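Local coordinates for alpha-ketoglutarate-dependent non-heme iron oxygenase EasH (Aspergillus japonicus, PDB 5M0T) that acts as an alpha-ketoglutarate-dependent non-heme iron oxidase in the biosynthesis of the ergot alkaloid cycloclavine, at the interface of chains A and B. Numbering follows the deposited sequence. Chains: chain A/B, Alpha-ketoglutarate-dependent non-heme iron oxygenase EasH.

The interface of chains A and B. Residues chain A 240-241, 260-261, 272; chain B 240-241, 272.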
# COMPACT_ATOMS: atom_id res chain seq x y z
N SER A 240 -7.09 1.89 -7.50
CA SER A 240 -7.79 0.86 -8.27
C SER A 240 -9.31 1.00 -8.22
O SER A 240 -10.00 0.49 -9.11
CB SER A 240 -7.37 -0.53 -7.79
OG SER A 240 -7.66 -0.70 -6.42
N VAL A 241 -9.83 1.71 -7.22
CA VAL A 241 -11.27 2.04 -7.16
C VAL A 241 -11.76 2.97 -8.28
O VAL A 241 -12.96 3.10 -8.44
CB VAL A 241 -11.71 2.67 -5.82
CG1 VAL A 241 -11.43 1.72 -4.66
CG2 VAL A 241 -11.07 4.03 -5.59
N GLY A 260 -4.77 -3.78 -9.21
CA GLY A 260 -5.32 -3.64 -7.87
C GLY A 260 -6.70 -4.23 -7.63
O GLY A 260 -7.43 -3.74 -6.77
N TRP A 261 -7.08 -5.27 -8.38
CA TRP A 261 -8.35 -5.97 -8.15
C TRP A 261 -8.21 -7.45 -7.71
O TRP A 261 -9.22 -8.17 -7.67
CB TRP A 261 -9.22 -5.85 -9.40
CG TRP A 261 -9.96 -4.56 -9.45
CD1 TRP A 261 -9.46 -3.34 -9.78
CD2 TRP A 261 -11.34 -4.36 -9.15
NE1 TRP A 261 -10.43 -2.39 -9.71
CE2 TRP A 261 -11.60 -2.98 -9.33
CE3 TRP A 261 -12.38 -5.20 -8.76
CZ2 TRP A 261 -12.86 -2.42 -9.12
CZ3 TRP A 261 -13.65 -4.64 -8.55
CH2 TRP A 261 -13.87 -3.26 -8.73
N TRP A 272 -4.85 -7.10 0.60
CA TRP A 272 -5.87 -6.69 -0.37
C TRP A 272 -6.89 -7.84 -0.56
O TRP A 272 -7.07 -8.38 -1.64
CB TRP A 272 -5.22 -6.25 -1.69
CG TRP A 272 -5.96 -5.20 -2.43
CD1 TRP A 272 -6.49 -5.29 -3.68
CD2 TRP A 272 -6.21 -3.86 -1.98
NE1 TRP A 272 -7.08 -4.09 -4.04
CE2 TRP A 272 -6.91 -3.20 -3.02
CE3 TRP A 272 -5.90 -3.14 -0.82
CZ2 TRP A 272 -7.33 -1.87 -2.90
CZ3 TRP A 272 -6.31 -1.82 -0.71
CH2 TRP A 272 -7.02 -1.20 -1.75
N SER B 240 -10.32 -2.06 -0.50
CA SER B 240 -11.39 -1.06 -0.61
C SER B 240 -12.25 -1.27 -1.87
O SER B 240 -13.38 -0.79 -1.91
CB SER B 240 -10.80 0.34 -0.58
OG SER B 240 -9.90 0.53 -1.64
N VAL B 241 -11.73 -1.98 -2.87
CA VAL B 241 -12.54 -2.35 -4.06
C VAL B 241 -13.69 -3.32 -3.77
O VAL B 241 -14.54 -3.49 -4.62
CB VAL B 241 -11.71 -2.95 -5.21
CG1 VAL B 241 -10.67 -1.97 -5.71
CG2 VAL B 241 -11.09 -4.29 -4.83
N TRP B 272 -2.84 7.10 -3.82
CA TRP B 272 -4.22 6.66 -4.03
C TRP B 272 -5.01 7.78 -4.73
O TRP B 272 -5.98 8.31 -4.22
CB TRP B 272 -4.84 6.21 -2.70
CG TRP B 272 -5.87 5.13 -2.84
CD1 TRP B 272 -7.18 5.21 -2.49
CD2 TRP B 272 -5.66 3.80 -3.33
NE1 TRP B 272 -7.81 4.01 -2.75
CE2 TRP B 272 -6.90 3.14 -3.29
CE3 TRP B 272 -4.55 3.11 -3.85
CZ2 TRP B 272 -7.08 1.82 -3.72
CZ3 TRP B 272 -4.73 1.80 -4.29
CH2 TRP B 272 -5.97 1.17 -4.21
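In this largely apolar patch of the two-fold interface between the copies, CG of A:Trp272 and B:Trp272 lies roughly anti to the backbone N (chi1 -149°), swinging each indole toward the partner; in B:Val241 chi1 of -61° sets CG1 beside its own backbone N, pointing at chain A. The tryptophans arrive from opposite directions and meet edge to face, their six-membered rings 73° apart in plane. CH2 of A:Trp272 lies 3.6 Å from CH2 of B:Trp272; a broad, rigid indole probably suits a place where each copy reaches to the two-fold axis to meet its twin. B:Val241, branched and compact, wedges between A:Trp261 and A:Trp272. Its CB sits over the face of the A:Trp261 six-membered ring, 3.9 Å from the centroid, a CH-pi contact, while CG2 faces the indole nitrogen of A:Trp272. The valines meet through their CG1 methyls.

Hydrogen bonds within chain A help hold the groups facing B:Val241. The carbonyl O of A:Gly260, whose positive phi suits glycine, accepts from A:Trp272 NE1 at 2.8 Å and, from the opposite face, the A:Ser240 hydroxyl. A:Trp261 NE1 donates to A:Ser240 O, at 3.0 Å, which should restrain its ring. Small A:Ser240, in the 3-10 helix 240-242, probably lets the partner come close and ties that turn to the A:Gly260 loop. The structure alone does not show a solution dimer. A:Ser240 OG lies 3.3 Å from CG1 of B:Val241 and 3.4 Å from CH2 of B:Trp272.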